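Long-range contact in protein TP_0956 (Treponema pallidum subsp. pallidum, PDB 3U64), which probably serves as the TPR-like lipoprotein component of a TRAP transporter, working through protein-protein interaction in ligand uptake: residues Leu48-His59 / Leu68-Tyr79. Sequence-based numbering, arbitrary orientation.
Sequences LPLVLKVYEALH and LSLAVGRLYIMY
Leu-52 is wedged between two tyrosines of the facing helix, its CG 4.1 Å from the centroid of the Tyr-76 ring and almost on the ring normal, while its CD2 lies over a face of Tyr-79. Its other methyl, CD1, packs on Leu-75. One turn on, the ring comes from the first helix and the leucine from the second: Tyr-55 is a knob among Leu-68, Ala-71, Val-72 and Leu-75, and Leu-75 CD2 sits over its ring, nearer the rim. Val-72 sits among Leu-52, Tyr-55, Glu-56 and His-59, CG2 against the Glu-56 backbone and CG1 toward His-59 CB. This reciprocal knobs-into-holes packing joins helices 41-61 and 66-89 as an antiparallel hairpin, axes 9.0 Å apart at 151°, in keeping with the TPR-like fold. Along one flank, Glu-56, with CG anti to its backbone N (chi1 -158°), brings OE1 to the edge of the Tyr-76 ring, whose OH donates a hydrogen bond of doubtfully short length (2.4 Å). Lys-53 NZ meets OE1 from above the carboxylate plane and also pairs with Glu-38 of the second subunit; Glu-56 OE2 is hydrogen-bonded to Tyr-116 OH. The buried carboxylate is thus probably stabilised as an anion, coupling the hairpin to helix 96-124 and the subunit interface.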
loop_
_atom_site.group_PDB
_atom_site.type_symbol
_atom_site.label_atom_id
_atom_site.label_comp_id
_atom_site.label_asym_id
_atom_site.label_seq_id
_atom_site.Cartn_x
_atom_site.Cartn_y
_atom_site.Cartn_z
ATOM N N LEU A 48 -6.567 -1.998 1.447
ATOM C CA LEU A 48 -7.565 -1.535 2.412
ATOM C C LEU A 48 -7.301 -0.120 3.022
ATOM O O LEU A 48 -8.238 0.655 3.215
ATOM C CB LEU A 48 -7.816 -2.587 3.500
ATOM C CG LEU A 48 -8.866 -3.644 3.155
ATOM C CD1 LEU A 48 -9.154 -4.545 4.351
ATOM C CD2 LEU A 48 -10.153 -2.974 2.668
ATOM N N PRO A 49 -6.031 0.228 3.295
ATOM C CA PRO A 49 -5.801 1.551 3.903
ATOM C C PRO A 49 -6.441 2.759 3.180
ATOM O O PRO A 49 -7.124 3.540 3.853
ATOM C CB PRO A 49 -4.273 1.658 3.947
ATOM C CG PRO A 49 -3.816 0.212 4.067
ATOM C CD PRO A 49 -4.777 -0.545 3.174
ATOM N N LEU A 50 -6.238 2.941 1.877
ATOM C CA LEU A 50 -6.851 4.106 1.221
ATOM C C LEU A 50 -8.365 4.013 1.258
ATOM O O LEU A 50 -9.043 5.017 1.424
ATOM C CB LEU A 50 -6.355 4.309 -0.211
ATOM C CG LEU A 50 -6.874 5.536 -0.976
ATOM C CD1 LEU A 50 -6.760 6.869 -0.185
ATOM C CD2 LEU A 50 -6.145 5.645 -2.310
ATOM N N VAL A 51 -8.893 2.801 1.123
ATOM C CA VAL A 51 -10.330 2.564 1.284
ATOM C C VAL A 51 -10.849 3.063 2.645
ATOM O O VAL A 51 -11.865 3.767 2.726
ATOM C CB VAL A 51 -10.638 1.070 1.125
ATOM C CG1 VAL A 51 -12.097 0.786 1.402
ATOM C CG2 VAL A 51 -10.259 0.619 -0.291
ATOM N N LEU A 52 -10.158 2.693 3.715
ATOM C CA LEU A 52 -10.508 3.201 5.032
ATOM C C LEU A 52 -10.514 4.732 4.987
ATOM O O LEU A 52 -11.441 5.384 5.470
ATOM C CB LEU A 52 -9.524 2.694 6.081
ATOM C CG LEU A 52 -9.819 1.412 6.875
ATOM C CD1 LEU A 52 -10.478 0.386 6.020
ATOM C CD2 LEU A 52 -8.529 0.850 7.455
ATOM N N LYS A 53 -9.494 5.309 4.370
ATOM C CA LYS A 53 -9.366 6.755 4.343
ATOM C C LYS A 53 -10.495 7.418 3.557
ATOM O O LYS A 53 -11.040 8.433 3.989
ATOM C CB LYS A 53 -7.987 7.154 3.835
ATOM C CG LYS A 53 -6.872 6.859 4.844
ATOM C CD LYS A 53 -6.815 7.979 5.858
ATOM C CE LYS A 53 -6.832 7.459 7.274
ATOM N NZ LYS A 53 -7.300 8.542 8.209
ATOM N N VAL A 54 -10.873 6.830 2.426
ATOM C CA VAL A 54 -11.980 7.371 1.641
ATOM C C VAL A 54 -13.308 7.297 2.387
ATOM O O VAL A 54 -14.061 8.274 2.425
ATOM C CB VAL A 54 -12.100 6.692 0.267
ATOM C CG1 VAL A 54 -13.405 7.077 -0.401
ATOM C CG2 VAL A 54 -10.907 7.095 -0.617
ATOM N N TYR A 55 -13.600 6.154 2.998
ATOM C CA TYR A 55 -14.842 6.044 3.753
ATOM C C TYR A 55 -14.830 7.037 4.892
ATOM O O TYR A 55 -15.834 7.676 5.196
ATOM C CB TYR A 55 -15.025 4.643 4.323
ATOM C CG TYR A 55 -15.692 3.689 3.367
ATOM C CD1 TYR A 55 -14.955 3.008 2.399
ATOM C CD2 TYR A 55 -17.054 3.455 3.435
ATOM C CE1 TYR A 55 -15.569 2.119 1.519
ATOM C CE2 TYR A 55 -17.678 2.566 2.561
ATOM C CZ TYR A 55 -16.931 1.901 1.609
ATOM O OH TYR A 55 -17.555 1.022 0.749
ATOM N N GLU A 56 -13.675 7.157 5.527
ATOM C CA GLU A 56 -13.550 8.043 6.649
ATOM C C GLU A 56 -13.877 9.458 6.203
ATOM O O GLU A 56 -14.612 10.164 6.889
ATOM C CB GLU A 56 -12.145 7.952 7.238
ATOM C CG GLU A 56 -12.027 8.394 8.668
ATOM C CD GLU A 56 -10.644 8.078 9.233
ATOM O OE1 GLU A 56 -9.818 7.555 8.463
ATOM O OE2 GLU A 56 -10.382 8.337 10.430
ATOM N N ALA A 57 -13.339 9.873 5.055
ATOM C CA ALA A 57 -13.597 11.220 4.549
ATOM C C ALA A 57 -15.084 11.414 4.177
ATOM O O ALA A 57 -15.683 12.454 4.462
ATOM C CB ALA A 57 -12.688 11.541 3.358
ATOM N N LEU A 58 -15.677 10.405 3.549
ATOM C CA LEU A 58 -17.094 10.467 3.215
ATOM C C LEU A 58 -17.918 10.636 4.479
ATOM O O LEU A 58 -18.865 11.419 4.521
ATOM C CB LEU A 58 -17.526 9.208 2.473
ATOM C CG LEU A 58 -17.002 9.138 1.043
ATOM C CD1 LEU A 58 -17.518 7.896 0.326
ATOM C CD2 LEU A 58 -17.413 10.404 0.300
ATOM N N HIS A 59 -17.543 9.908 5.520
ATOM C CA HIS A 59 -18.277 9.982 6.764
ATOM C C HIS A 59 -18.237 11.381 7.374
ATOM O O HIS A 59 -19.231 11.856 7.917
ATOM C CB HIS A 59 -17.691 9.004 7.772
ATOM C CG HIS A 59 -18.048 9.322 9.188
ATOM N ND1 HIS A 59 -19.336 9.222 9.668
ATOM C CD2 HIS A 59 -17.291 9.745 10.228
ATOM C CE1 HIS A 59 -19.357 9.560 10.944
ATOM N NE2 HIS A 59 -18.128 9.882 11.310
ATOM N N LEU A 68 -22.932 5.277 6.502
ATOM C CA LEU A 68 -21.515 5.613 6.342
ATOM C C LEU A 68 -20.775 5.532 7.671
ATOM O O LEU A 68 -19.649 5.039 7.727
ATOM C CB LEU A 68 -21.332 7.005 5.719
ATOM C CG LEU A 68 -21.102 7.019 4.213
ATOM C CD1 LEU A 68 -20.965 8.454 3.700
ATOM C CD2 LEU A 68 -19.862 6.212 3.900
ATOM N N SER A 69 -21.404 6.048 8.725
ATOM C CA SER A 69 -20.896 5.889 10.085
ATOM C C SER A 69 -20.607 4.438 10.391
ATOM O O SER A 69 -19.497 4.098 10.803
ATOM C CB SER A 69 -21.889 6.446 11.111
ATOM O OG SER A 69 -21.835 7.867 11.128
ATOM N N LEU A 70 -21.605 3.577 10.193
ATOM C CA LEU A 70 -21.440 2.148 10.457
ATOM C C LEU A 70 -20.362 1.534 9.572
ATOM O O LEU A 70 -19.487 0.802 10.059
ATOM C CB LEU A 70 -22.764 1.395 10.273
ATOM C CG LEU A 70 -22.727 -0.117 10.572
ATOM C CD1 LEU A 70 -21.991 -0.408 11.885
ATOM C CD2 LEU A 70 -24.133 -0.771 10.578
ATOM N N ALA A 71 -20.406 1.834 8.274
ATOM C CA ALA A 71 -19.494 1.191 7.342
ATOM C C ALA A 71 -18.061 1.460 7.767
ATOM O O ALA A 71 -17.262 0.540 7.882
ATOM C CB ALA A 71 -19.719 1.686 5.918
ATOM N N VAL A 72 -17.727 2.723 7.989
ATOM C CA VAL A 72 -16.348 3.062 8.292
ATOM C C VAL A 72 -15.932 2.468 9.643
ATOM O O VAL A 72 -14.814 1.976 9.781
ATOM C CB VAL A 72 -16.074 4.576 8.209
ATOM C CG1 VAL A 72 -16.824 5.328 9.306
ATOM C CG2 VAL A 72 -14.562 4.854 8.282
ATOM N N GLY A 73 -16.841 2.470 10.616
ATOM C CA GLY A 73 -16.573 1.840 11.908
ATOM C C GLY A 73 -16.228 0.362 11.778
ATOM O O GLY A 73 -15.227 -0.097 12.311
ATOM N N ARG A 74 -17.067 -0.380 11.057
ATOM C CA ARG A 74 -16.873 -1.809 10.854
ATOM C C ARG A 74 -15.527 -2.067 10.174
ATOM O O ARG A 74 -14.790 -2.984 10.539
ATOM C CB ARG A 74 -18.041 -2.390 10.014
ATOM C CG ARG A 74 -17.757 -3.733 9.332
ATOM C CD ARG A 74 -18.960 -4.241 8.525
ATOM N NE ARG A 74 -19.573 -3.183 7.726
ATOM C CZ ARG A 74 -20.887 -3.031 7.552
ATOM N NH1 ARG A 74 -21.742 -3.872 8.125
ATOM N NH2 ARG A 74 -21.350 -2.033 6.806
ATOM N N LEU A 75 -15.219 -1.239 9.183
ATOM C CA LEU A 75 -13.995 -1.371 8.411
ATOM C C LEU A 75 -12.736 -1.253 9.275
ATOM O O LEU A 75 -11.805 -2.064 9.146
ATOM C CB LEU A 75 -13.973 -0.297 7.336
ATOM C CG LEU A 75 -13.558 -0.765 5.960
ATOM C CD1 LEU A 75 -14.111 -2.150 5.678
ATOM C CD2 LEU A 75 -14.047 0.248 4.944
ATOM N N TYR A 76 -12.692 -0.228 10.126
ATOM C CA TYR A 76 -11.572 -0.060 11.050
ATOM C C TYR A 76 -11.429 -1.260 11.972
ATOM O O TYR A 76 -10.314 -1.741 12.195
ATOM C CB TYR A 76 -11.690 1.239 11.852
ATOM C CG TYR A 76 -10.972 2.374 11.159
ATOM C CD1 TYR A 76 -11.674 3.309 10.402
ATOM C CD2 TYR A 76 -9.584 2.466 11.199
ATOM C CE1 TYR A 76 -11.019 4.329 9.736
ATOM C CE2 TYR A 76 -8.909 3.480 10.529
ATOM C CZ TYR A 76 -9.637 4.413 9.799
ATOM O OH TYR A 76 -8.993 5.421 9.121
ATOM N N ILE A 77 -12.552 -1.760 12.486
ATOM C CA ILE A 77 -12.511 -2.897 13.416
ATOM C C ILE A 77 -12.015 -4.191 12.742
ATOM O O ILE A 77 -11.199 -4.930 13.311
ATOM C CB ILE A 77 -13.879 -3.132 14.105
ATOM C CG1 ILE A 77 -14.199 -1.953 15.025
ATOM C CG2 ILE A 77 -13.860 -4.433 14.918
ATOM C CD1 ILE A 77 -15.640 -1.857 15.412
ATOM N N MET A 78 -12.480 -4.446 11.519
ATOM C CA MET A 78 -12.050 -5.632 10.770
ATOM C C MET A 78 -10.599 -5.515 10.348
ATOM O O MET A 78 -9.830 -6.472 10.460
ATOM C CB MET A 78 -12.929 -5.833 9.544
ATOM C CG MET A 78 -14.405 -5.864 9.903
ATOM S SD MET A 78 -15.446 -6.305 8.495
ATOM C CE MET A 78 -15.172 -8.082 8.458
ATOM N N TYR A 79 -10.225 -4.345 9.846
ATOM C CA TYR A 79 -8.828 -4.108 9.559
ATOM C C TYR A 79 -7.979 -4.290 10.820
ATOM O O TYR A 79 -6.955 -4.970 10.792
ATOM C CB TYR A 79 -8.616 -2.709 9.007
ATOM C CG TYR A 79 -7.193 -2.457 8.625
ATOM C CD1 TYR A 79 -6.702 -2.901 7.407
ATOM C CD2 TYR A 79 -6.329 -1.777 9.485
ATOM C CE1 TYR A 79 -5.392 -2.680 7.039
ATOM C CE2 TYR A 79 -5.015 -1.541 9.128
ATOM C CZ TYR A 79 -4.550 -2.000 7.899
ATOM O OH TYR A 79 -3.238 -1.785 7.532
#